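PDB 3E2V: 3'-5'-exonuclease from Saccharomyces cerevisiae, which probably cuts double-stranded DNA as a magnesium-dependent endonuclease and also degrades it from the 3' towards the 5' end as an exonuclease. Local coordinates for residues 152-157 and 195-200; 162-167 and 175-180; 188-193 and 240-245; 317-322 and 365-370. All coordinates share one frame; numbering follows the deposited sequence.

Followed from the N terminus, the contacts illustrate how a (βα)8 barrel is tied together over different spans of chain. Contact 1 opens at 152-157 and closes at 195-200, joining the approaches to two neighbouring parallel strands. Contact 2 (162-167 with 175-180) falls wholly within that span and ties the far end of strand 156-165 to the helix that follows. Contact 3 begins at 188-193, before contact 1 has closed, and ends at 240-245, so the two cross; they touch through Leu199 and Phe244. Contact 4 (317-322 with 365-370) comes later in series, on the opposite side of the chain's centre from contacts 2 and 3, and joins helix 316-325 to helix 362-373, which packs on the last barrel strand.

Contact 1: 152-157 and 195-200; sequences HDTSFR and SSYPLF
Tyr197 and Phe156 meet twice, once through a hydrogen bond and once through their rings. The polar link runs from the Tyr197 hydroxyl to a backbone carbonyl: OH donates to Phe156 O at 2.7 Å, approaching from above the carbonyl plane, 35° out of it. Within 152-157, Thr154 OG1 accepts from Phe156 N at 3.1 Å, closing an ST turn, while the same hydroxyl is hydrogen-bonded to Gln148 O. Arg157 NE in turn donates to Thr154 O at 3.0 Å, with the carbonyl oxygen near the guanidinium plane, so the hydroxyl and the carbonyl of Thr154 are both held.

The apolar part centres on Phe156. With CG anti to the backbone N (chi1 167°), the ring is carried beside its own carbonyl, where Tyr197 CE2 lies over its centre, 3.5 Å from Phe156 CE2. The two planes are inclined at 39°, an oblique meeting and not a stack. An alanine in place of Phe156 would probably open a gap beneath Tyr197 CE2 and set the tyrosine ring freer to turn, although the backbone carbonyl would remain to take its hydroxyl. Two carbon-to-oxygen contacts add to this: Thr154 CG2 comes tip to tip with Tyr197 OH at 3.7 Å, and Pro198 CD rests 3.3 Å from Arg157 O.

The contact lies at the start of strands 156-165 and 199-204, parallel neighbours in the TIM barrel. Helix 132-149 touches both aromatic residues, Ala149 meeting each, and Phe156 also reaches Ile87 of the adjoining strand 82-87.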
# COMPACT_ATOMS: atom_id res chain seq x y z
N HIS A 152 -19.48 -3.09 -12.26
CA HIS A 152 -19.86 -3.79 -11.04
C HIS A 152 -18.74 -4.71 -10.52
O HIS A 152 -18.61 -4.90 -9.31
CB HIS A 152 -21.14 -4.61 -11.27
CG HIS A 152 -20.93 -5.83 -12.12
ND1 HIS A 152 -20.89 -7.10 -11.59
CD2 HIS A 152 -20.70 -5.97 -13.44
CE1 HIS A 152 -20.66 -7.97 -12.56
NE2 HIS A 152 -20.54 -7.31 -13.69
N ASP A 153 -17.94 -5.26 -11.44
CA ASP A 153 -16.90 -6.23 -11.11
C ASP A 153 -15.48 -5.64 -11.14
O ASP A 153 -14.50 -6.36 -11.35
CB ASP A 153 -16.98 -7.43 -12.08
CG ASP A 153 -16.71 -7.03 -13.53
OD1 ASP A 153 -16.76 -5.82 -13.85
OD2 ASP A 153 -16.44 -7.93 -14.36
N THR A 154 -15.37 -4.33 -10.95
CA THR A 154 -14.09 -3.63 -11.08
C THR A 154 -12.99 -4.14 -10.14
O THR A 154 -13.27 -4.53 -9.01
CB THR A 154 -14.25 -2.11 -10.88
OG1 THR A 154 -12.99 -1.48 -11.14
CG2 THR A 154 -14.74 -1.77 -9.48
N SER A 155 -11.75 -4.12 -10.64
CA SER A 155 -10.57 -4.47 -9.85
C SER A 155 -10.05 -3.29 -9.05
O SER A 155 -9.19 -3.48 -8.17
CB SER A 155 -9.43 -4.97 -10.74
OG SER A 155 -9.85 -6.03 -11.58
N PHE A 156 -10.54 -2.08 -9.34
CA PHE A 156 -10.17 -0.87 -8.58
C PHE A 156 -10.90 -0.89 -7.24
O PHE A 156 -12.13 -0.75 -7.21
CB PHE A 156 -10.57 0.37 -9.40
CG PHE A 156 -10.54 1.68 -8.65
CD1 PHE A 156 -9.50 2.01 -7.77
CD2 PHE A 156 -11.55 2.61 -8.86
CE1 PHE A 156 -9.50 3.25 -7.10
CE2 PHE A 156 -11.55 3.84 -8.22
CZ PHE A 156 -10.53 4.16 -7.32
N ARG A 157 -10.17 -1.07 -6.14
CA ARG A 157 -10.82 -1.28 -4.83
C ARG A 157 -10.42 -0.31 -3.72
O ARG A 157 -11.01 -0.35 -2.65
CB ARG A 157 -10.58 -2.72 -4.30
CG ARG A 157 -11.22 -3.85 -5.13
CD ARG A 157 -12.74 -3.78 -5.15
NE ARG A 157 -13.31 -4.84 -5.98
CZ ARG A 157 -13.67 -6.05 -5.54
NH1 ARG A 157 -13.51 -6.39 -4.27
NH2 ARG A 157 -14.18 -6.94 -6.39
N SER A 195 -16.87 7.78 -2.17
CA SER A 195 -16.91 8.00 -0.72
C SER A 195 -16.87 6.71 0.09
O SER A 195 -16.44 6.71 1.24
CB SER A 195 -18.13 8.83 -0.32
OG SER A 195 -18.04 10.16 -0.79
N SER A 196 -17.29 5.61 -0.52
CA SER A 196 -17.34 4.31 0.16
C SER A 196 -16.02 3.56 0.05
O SER A 196 -15.80 2.59 0.77
CB SER A 196 -18.47 3.45 -0.42
OG SER A 196 -18.21 3.07 -1.77
N TYR A 197 -15.17 3.99 -0.88
CA TYR A 197 -13.88 3.30 -1.08
C TYR A 197 -12.97 3.44 0.14
O TYR A 197 -12.87 4.53 0.71
CB TYR A 197 -13.15 3.87 -2.29
CG TYR A 197 -13.43 3.14 -3.58
CD1 TYR A 197 -14.73 3.01 -4.07
CD2 TYR A 197 -12.39 2.59 -4.32
CE1 TYR A 197 -14.98 2.33 -5.27
CE2 TYR A 197 -12.64 1.89 -5.52
CZ TYR A 197 -13.93 1.77 -5.98
OH TYR A 197 -14.17 1.09 -7.17
N PRO A 198 -12.31 2.36 0.54
CA PRO A 198 -11.32 2.48 1.61
C PRO A 198 -10.11 3.26 1.11
O PRO A 198 -9.78 3.21 -0.09
CB PRO A 198 -10.94 1.02 1.91
CG PRO A 198 -11.19 0.28 0.61
CD PRO A 198 -12.43 0.97 0.04
N LEU A 199 -9.44 3.97 2.03
CA LEU A 199 -8.24 4.72 1.70
C LEU A 199 -7.00 3.93 2.06
O LEU A 199 -6.91 3.34 3.15
CB LEU A 199 -8.23 6.09 2.41
CG LEU A 199 -9.41 7.02 2.10
CD1 LEU A 199 -9.23 8.34 2.84
CD2 LEU A 199 -9.50 7.30 0.63
N PHE A 200 -6.04 3.96 1.15
CA PHE A 200 -4.76 3.30 1.32
C PHE A 200 -3.73 4.40 1.51
O PHE A 200 -3.36 5.10 0.56
CB PHE A 200 -4.49 2.42 0.08
CG PHE A 200 -3.30 1.51 0.22
CD1 PHE A 200 -3.40 0.32 0.93
CD2 PHE A 200 -2.10 1.84 -0.33
CE1 PHE A 200 -2.30 -0.52 1.05
CE2 PHE A 200 -0.99 1.00 -0.20
CZ PHE A 200 -1.10 -0.19 0.47

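Contact 2: 162-167 and 175-180; sequences IGLDYD and EMQKVF
Gln177 grips the backbone of Asp165 with both ends of its amide, joining a strand of the (βα)8 barrel to the helix that follows it, one β-α unit of the fold. Asp165 N donates to Gln177 OE1 at 2.8 Å in a nearly straight bond (172°), and Gln177 NE2 returns a bond to Asp165 O at 3.0 Å. The second bond lies in the plane of the glutamine amide but arrives 47° above the plane of the Asp165 carbonyl. CG stands anti to the carbonyl carbon of Gln177 (chi1 -69°) and the chain runs extended beyond it, which carries the amide out to the strand. NE2 has a further partner in Ser172 OG. A leucine in place of Gln177 would probably leave Asp165 N and O without these mates and the strand end less firmly tied to the helix.

The carboxylate of Asp165 looks elsewhere: OD1 accepts from Asp167 N at 3.0 Å, an Asx turn, and OD2 forms a salt bridge with Arg204 and a hydrogen bond with His202.

Van der Waals contacts flank the clasp. Leu164 CD2 lies 3.9 Å from Gln177 CB, and Gln177 OE1 sits in the plane of the Tyr166 ring at its edge, 3.7 Å from CD1. Tyr166 crosses Lys178 at about a right angle; its hydroxyl, hydrogen-bonded to Asp209, touches the lysine's CG and CD.

A polar bridge stands apart from these: where the chain turns at Gly163, one water lies 2.8 Å from both Gly163 O and Gln177 O.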
# COMPACT_ATOMS: atom_id res chain seq x y z
N ILE A 162 -1.93 7.54 -0.93
CA ILE A 162 -1.85 8.98 -0.70
C ILE A 162 -1.43 9.25 0.74
O ILE A 162 -1.69 8.44 1.63
CB ILE A 162 -3.18 9.70 -1.03
CG1 ILE A 162 -4.34 9.18 -0.17
CG2 ILE A 162 -3.52 9.53 -2.52
CD1 ILE A 162 -5.65 9.95 -0.35
N GLY A 163 -0.76 10.38 0.97
CA GLY A 163 -0.38 10.72 2.33
C GLY A 163 0.81 11.64 2.37
O GLY A 163 0.95 12.52 1.52
N LEU A 164 1.66 11.41 3.36
CA LEU A 164 2.80 12.29 3.62
C LEU A 164 4.05 11.47 3.85
O LEU A 164 3.99 10.41 4.49
CB LEU A 164 2.52 13.16 4.86
CG LEU A 164 1.30 14.07 4.83
CD1 LEU A 164 1.16 14.84 6.15
CD2 LEU A 164 1.40 15.06 3.69
N ASP A 165 5.19 11.94 3.34
CA ASP A 165 6.46 11.25 3.54
C ASP A 165 7.56 12.27 3.74
O ASP A 165 8.11 12.80 2.79
CB ASP A 165 6.78 10.36 2.34
CG ASP A 165 7.96 9.42 2.60
OD1 ASP A 165 8.84 9.74 3.43
OD2 ASP A 165 8.00 8.34 1.98
N TYR A 166 7.87 12.52 5.00
CA TYR A 166 8.84 13.55 5.37
C TYR A 166 10.28 13.03 5.32
O TYR A 166 11.20 13.79 5.58
CB TYR A 166 8.48 14.15 6.72
CG TYR A 166 7.21 15.03 6.69
CD1 TYR A 166 6.45 15.18 5.53
CD2 TYR A 166 6.79 15.72 7.83
CE1 TYR A 166 5.30 15.98 5.50
CE2 TYR A 166 5.63 16.54 7.81
CZ TYR A 166 4.90 16.66 6.65
OH TYR A 166 3.78 17.45 6.62
N ASP A 167 10.46 11.75 4.97
CA ASP A 167 11.80 11.23 4.65
C ASP A 167 12.15 11.48 3.19
O ASP A 167 13.24 11.09 2.73
CB ASP A 167 11.87 9.72 4.87
CG ASP A 167 11.92 9.33 6.34
OD1 ASP A 167 11.69 10.18 7.22
OD2 ASP A 167 12.20 8.14 6.61
N GLU A 175 4.95 21.47 1.55
CA GLU A 175 3.73 22.20 1.18
C GLU A 175 3.01 21.48 0.02
O GLU A 175 1.77 21.35 0.02
CB GLU A 175 4.08 23.64 0.78
CG GLU A 175 4.64 24.53 1.91
CD GLU A 175 6.04 24.14 2.41
OE1 GLU A 175 6.90 23.66 1.63
OE2 GLU A 175 6.30 24.32 3.63
N MET A 176 3.78 21.00 -0.96
CA MET A 176 3.16 20.28 -2.08
C MET A 176 2.54 18.96 -1.60
O MET A 176 1.46 18.57 -2.06
CB MET A 176 4.18 20.02 -3.17
CG MET A 176 4.50 21.24 -4.06
SD MET A 176 3.19 21.71 -5.25
CE MET A 176 3.13 20.24 -6.28
N GLN A 177 3.22 18.29 -0.67
CA GLN A 177 2.66 17.05 -0.11
C GLN A 177 1.34 17.32 0.60
O GLN A 177 0.35 16.61 0.39
CB GLN A 177 3.64 16.38 0.84
CG GLN A 177 4.89 15.82 0.17
CD GLN A 177 5.71 14.96 1.11
OE1 GLN A 177 5.18 14.40 2.09
NE2 GLN A 177 7.00 14.82 0.82
N LYS A 178 1.33 18.32 1.47
CA LYS A 178 0.13 18.57 2.28
C LYS A 178 -1.03 18.98 1.38
O LYS A 178 -2.16 18.50 1.55
CB LYS A 178 0.42 19.65 3.33
CG LYS A 178 1.29 19.14 4.47
CD LYS A 178 1.82 20.31 5.32
CE LYS A 178 0.78 20.89 6.24
NZ LYS A 178 1.34 22.15 6.85
N VAL A 179 -0.78 19.89 0.44
CA VAL A 179 -1.88 20.37 -0.41
C VAL A 179 -2.50 19.24 -1.24
O VAL A 179 -3.73 19.12 -1.30
CB VAL A 179 -1.44 21.53 -1.33
CG1 VAL A 179 -2.58 21.91 -2.25
CG2 VAL A 179 -1.05 22.73 -0.49
N PHE A 180 -1.67 18.43 -1.88
CA PHE A 180 -2.19 17.40 -2.78
C PHE A 180 -2.66 16.12 -2.09
O PHE A 180 -3.47 15.40 -2.64
CB PHE A 180 -1.27 17.21 -3.98
CG PHE A 180 -1.31 18.38 -4.90
CD1 PHE A 180 -2.44 18.59 -5.69
CD2 PHE A 180 -0.30 19.34 -4.89
CE1 PHE A 180 -2.53 19.73 -6.52
CE2 PHE A 180 -0.39 20.49 -5.70
CZ PHE A 180 -1.50 20.68 -6.50
O HOH W 1 1.10 14.11 -0.74

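Contact 3: 188-193 and 240-245; sequences SCLNDK and GFYKFH. With GOL (glycerol), chain C.
In Cys189 and Tyr242 alike the first side-chain torsion sets the outer group anti to the carbonyl carbon, SG at chi1 -63° and CG at -71°. In Cys189 this turns SG to the edge of Phe244, 4.0 Å from CD1. The sulfur lies 77° off the normal of the Phe244 ring, an edge-on sulfur-aromatic contact. Cys189 CB, for its part, meets the rim of Tyr242 in the plane of the ring, 3.8 Å from CD1. Leu190 crosses Tyr242 obliquely and touches its far end, CD2 to OH at 3.7 Å.

A glycerol, probably from the crystallisation liquor, covers one face of the Tyr242 ring. Its O1 donates to Cys189 O at 2.7 Å, and Gly240 N donates to its O3 at 2.9 Å, so the molecule spans the two segments, which share no direct hydrogen bond.

The contact is structural packing away from the metal site. Strand 241-242 pairs antiparallel with 221-222, separate from the barrel sheet, and the stretch from Ser188 follows helix 174-187. Phe244 packs on Leu185 of that helix and on Leu214 and Val218 of helix 207-219, whose Phe217 also touches Tyr242.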
# COMPACT_ATOMS: atom_id res chain seq x y z
N SER A 188 -11.79 11.99 -3.12
CA SER A 188 -12.26 10.69 -2.65
C SER A 188 -13.63 10.76 -1.97
O SER A 188 -14.23 9.73 -1.66
CB SER A 188 -11.24 10.08 -1.69
OG SER A 188 -11.38 10.60 -0.37
N CYS A 189 -14.08 11.99 -1.70
CA CYS A 189 -15.39 12.27 -1.08
C CYS A 189 -16.42 12.87 -2.04
O CYS A 189 -17.55 13.16 -1.63
CB CYS A 189 -15.24 13.24 0.12
SG CYS A 189 -14.26 12.61 1.50
N LEU A 190 -16.04 13.07 -3.30
CA LEU A 190 -16.84 13.91 -4.21
C LEU A 190 -18.17 13.33 -4.65
O LEU A 190 -19.08 14.07 -5.05
CB LEU A 190 -16.04 14.29 -5.45
CG LEU A 190 -15.26 15.59 -5.34
CD1 LEU A 190 -14.65 15.94 -6.68
CD2 LEU A 190 -16.09 16.78 -4.82
N ASN A 191 -18.28 12.01 -4.62
CA ASN A 191 -19.53 11.35 -4.96
C ASN A 191 -19.73 10.12 -4.09
O ASN A 191 -18.79 9.68 -3.41
CB ASN A 191 -19.60 11.06 -6.47
CG ASN A 191 -18.56 10.03 -6.94
OD1 ASN A 191 -18.49 8.92 -6.41
ND2 ASN A 191 -17.77 10.40 -7.94
N ASP A 192 -20.94 9.56 -4.10
CA ASP A 192 -21.26 8.46 -3.18
C ASP A 192 -20.41 7.21 -3.39
O ASP A 192 -20.01 6.56 -2.43
CB ASP A 192 -22.75 8.10 -3.23
CG ASP A 192 -23.64 9.18 -2.63
OD1 ASP A 192 -23.14 10.12 -1.97
OD2 ASP A 192 -24.87 9.07 -2.82
N LYS A 193 -20.12 6.87 -4.65
CA LYS A 193 -19.39 5.65 -4.94
C LYS A 193 -17.96 5.73 -4.41
O LYS A 193 -17.52 4.84 -3.69
CB LYS A 193 -19.40 5.34 -6.43
CG LYS A 193 -18.96 3.90 -6.77
CD LYS A 193 -18.86 3.67 -8.29
CE LYS A 193 -20.23 3.63 -8.98
NZ LYS A 193 -20.11 3.62 -10.48
N GLY A 240 -19.99 22.18 -0.01
CA GLY A 240 -18.55 22.23 0.27
C GLY A 240 -18.14 21.48 1.53
O GLY A 240 -16.99 21.60 1.98
N PHE A 241 -19.09 20.75 2.12
CA PHE A 241 -18.85 20.00 3.35
C PHE A 241 -18.26 18.62 3.05
O PHE A 241 -18.90 17.78 2.40
CB PHE A 241 -20.14 19.86 4.17
CG PHE A 241 -19.96 19.18 5.50
CD1 PHE A 241 -19.27 19.79 6.52
CD2 PHE A 241 -20.54 17.94 5.73
CE1 PHE A 241 -19.12 19.17 7.77
CE2 PHE A 241 -20.39 17.31 6.96
CZ PHE A 241 -19.68 17.93 7.98
N TYR A 242 -17.04 18.43 3.53
CA TYR A 242 -16.29 17.17 3.38
C TYR A 242 -16.25 16.43 4.71
O TYR A 242 -15.75 16.96 5.70
CB TYR A 242 -14.86 17.46 2.94
CG TYR A 242 -14.77 17.94 1.51
CD1 TYR A 242 -14.75 17.02 0.46
CD2 TYR A 242 -14.73 19.30 1.21
CE1 TYR A 242 -14.67 17.44 -0.85
CE2 TYR A 242 -14.66 19.73 -0.11
CZ TYR A 242 -14.63 18.79 -1.13
OH TYR A 242 -14.54 19.20 -2.44
N LYS A 243 -16.74 15.19 4.72
CA LYS A 243 -16.63 14.33 5.90
C LYS A 243 -16.57 12.88 5.47
O LYS A 243 -17.39 12.45 4.66
CB LYS A 243 -17.81 14.54 6.88
CG LYS A 243 -17.65 13.80 8.19
CD LYS A 243 -18.85 13.98 9.11
CE LYS A 243 -18.56 13.30 10.45
NZ LYS A 243 -19.76 13.30 11.36
N PHE A 244 -15.64 12.10 6.03
CA PHE A 244 -15.62 10.68 5.72
C PHE A 244 -16.93 10.00 6.13
O PHE A 244 -17.49 10.25 7.20
CB PHE A 244 -14.49 9.96 6.45
CG PHE A 244 -13.10 10.35 6.02
CD1 PHE A 244 -12.78 10.73 4.71
CD2 PHE A 244 -12.07 10.23 6.94
CE1 PHE A 244 -11.44 11.05 4.35
CE2 PHE A 244 -10.75 10.54 6.59
CZ PHE A 244 -10.43 10.94 5.29
N HIS A 245 -17.39 9.09 5.27
CA HIS A 245 -18.48 8.21 5.63
C HIS A 245 -18.16 7.48 6.94
O HIS A 245 -17.01 7.10 7.15
CB HIS A 245 -18.68 7.19 4.51
CG HIS A 245 -19.95 6.40 4.64
ND1 HIS A 245 -20.06 5.30 5.45
CD2 HIS A 245 -21.16 6.55 4.04
CE1 HIS A 245 -21.28 4.81 5.37
NE2 HIS A 245 -21.97 5.55 4.52
C1 GOL C . -18.24 16.60 -0.41
O1 GOL C . -18.78 15.30 -0.50
C2 GOL C . -18.64 17.47 -1.59
O2 GOL C . -19.95 17.18 -2.04
C3 GOL C . -18.41 18.93 -1.24
O3 GOL C . -19.49 19.77 -1.62

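Contact 4: 317-322 and 365-370; sequences QYLAKY and VAIVVS
The helices come nearest at Tyr318 and Val368, whose CA atoms are 5.7 Å apart; the axes of the short segments pass at 9.0 Å with 104° between their directions. Such a steep crossing confines the contact to a few side chains, and Ile367 is the central one.

Its branched CB spreads the side chain over Tyr322. CG2 stands anti to the backbone N and lies over one face of the Tyr322 ring, 3.8 Å from its centroid and 23° off the normal, a CH-pi contact displaced towards the CD1 rim. The other branch, with CG1 anti to the carbonyl carbon, brings Ile367 CD1 to 3.7 Å from Tyr322 CD2, so the two branches cover the CD1 and CD2 rims from the same face. Ile367 CG2 is also met by Leu319 CD2 at 4.0 Å; the leucine methyl touches Val368 CG2 as well.

In this metallo-dependent hydrolase the fold is a TIM barrel, and helix 362-373 lies against its last strand, with Val365 and Ala366 on Leu300 and Val369 on Leu298. Val365 and Val369 point away from helix 316-325, which packs on another side of helix 362-373.

At one flank the Tyr318 side chain crosses that of Val368 at about a right angle, CD2 to CG1 at 4.1 Å. Beyond the apolar patch, Lys321 forms a salt bridge with Glu371. A water lies 2.6 Å from Tyr322 OH; Ser370 has two conformers, and its share in this water link is therefore doubtful.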
# COMPACT_ATOMS: atom_id res chain seq x y z
N GLN A 317 14.34 -14.33 14.52
CA GLN A 317 14.33 -15.38 15.52
C GLN A 317 13.09 -16.27 15.48
O GLN A 317 13.16 -17.47 15.76
CB GLN A 317 14.54 -14.79 16.91
CG GLN A 317 13.45 -13.87 17.37
CD GLN A 317 13.84 -13.17 18.64
OE1 GLN A 317 13.93 -13.81 19.69
NE2 GLN A 317 14.08 -11.86 18.55
N TYR A 318 11.95 -15.69 15.10
CA TYR A 318 10.71 -16.45 14.99
C TYR A 318 10.67 -17.35 13.76
O TYR A 318 10.11 -18.45 13.81
CB TYR A 318 9.53 -15.50 15.06
CG TYR A 318 9.60 -14.64 16.30
CD1 TYR A 318 9.53 -15.22 17.57
CD2 TYR A 318 9.80 -13.26 16.21
CE1 TYR A 318 9.62 -14.46 18.72
CE2 TYR A 318 9.89 -12.48 17.37
CZ TYR A 318 9.79 -13.09 18.62
OH TYR A 318 9.87 -12.33 19.76
N LEU A 319 11.29 -16.91 12.67
CA LEU A 319 11.44 -17.79 11.51
C LEU A 319 12.44 -18.92 11.79
O LEU A 319 12.25 -20.04 11.32
CB LEU A 319 11.87 -17.02 10.26
CG LEU A 319 10.97 -15.88 9.79
CD1 LEU A 319 11.50 -15.39 8.47
CD2 LEU A 319 9.49 -16.30 9.68
N ALA A 320 13.52 -18.60 12.51
CA ALA A 320 14.47 -19.63 12.94
C ALA A 320 13.75 -20.71 13.76
O ALA A 320 13.92 -21.91 13.50
CB ALA A 320 15.62 -19.00 13.72
N LYS A 321 12.93 -20.28 14.72
CA LYS A 321 12.13 -21.19 15.55
C LYS A 321 11.26 -22.10 14.69
O LYS A 321 11.24 -23.32 14.88
CB LYS A 321 11.28 -20.41 16.57
CG LYS A 321 10.27 -21.27 17.34
CD LYS A 321 9.36 -20.42 18.22
CE LYS A 321 8.37 -21.30 18.97
NZ LYS A 321 7.48 -20.51 19.85
N TYR A 322 10.55 -21.51 13.74
CA TYR A 322 9.69 -22.28 12.85
C TYR A 322 10.45 -23.27 11.96
O TYR A 322 9.98 -24.38 11.72
CB TYR A 322 8.77 -21.35 12.03
CG TYR A 322 7.41 -21.18 12.68
CD1 TYR A 322 7.28 -20.50 13.90
CD2 TYR A 322 6.27 -21.73 12.11
CE1 TYR A 322 6.04 -20.36 14.50
CE2 TYR A 322 5.04 -21.60 12.71
CZ TYR A 322 4.92 -20.92 13.90
OH TYR A 322 3.68 -20.78 14.50
N VAL A 365 5.51 -13.05 7.54
CA VAL A 365 5.01 -11.93 8.33
C VAL A 365 4.02 -12.45 9.38
O VAL A 365 4.08 -12.05 10.54
CB VAL A 365 4.36 -10.85 7.43
CG1 VAL A 365 4.00 -9.59 8.24
CG2 VAL A 365 5.31 -10.49 6.29
N ALA A 366 3.15 -13.38 8.97
CA ALA A 366 2.13 -13.92 9.87
C ALA A 366 2.79 -14.67 11.05
O ALA A 366 2.39 -14.51 12.20
CB ALA A 366 1.18 -14.84 9.12
N ILE A 367 3.83 -15.45 10.75
CA ILE A 367 4.54 -16.19 11.80
C ILE A 367 5.11 -15.22 12.82
O ILE A 367 4.94 -15.37 14.03
CB ILE A 367 5.70 -17.03 11.21
CG1 ILE A 367 5.12 -18.28 10.56
CG2 ILE A 367 6.73 -17.40 12.30
CD1 ILE A 367 6.13 -18.95 9.60
N VAL A 368 5.79 -14.18 12.33
CA VAL A 368 6.41 -13.22 13.24
C VAL A 368 5.35 -12.52 14.11
O VAL A 368 5.50 -12.41 15.33
CB VAL A 368 7.25 -12.20 12.47
CG1 VAL A 368 7.75 -11.08 13.40
CG2 VAL A 368 8.42 -12.90 11.75
N VAL A 369 4.28 -12.04 13.48
CA VAL A 369 3.26 -11.30 14.22
C VAL A 369 2.60 -12.20 15.26
O VAL A 369 2.36 -11.77 16.39
CB VAL A 369 2.23 -10.66 13.24
CG1 VAL A 369 1.05 -10.07 14.01
CG2 VAL A 369 2.91 -9.57 12.40
N SER A 370 2.36 -13.46 14.90
CA SER A 370 1.72 -14.39 15.82
C SER A 370 2.60 -14.65 17.05
O SER A 370 2.11 -14.67 18.18
CB SER A 370 1.38 -15.70 15.10
OG SER A 370 2.53 -16.48 14.88
O HOH W 2 3.21 -18.94 16.30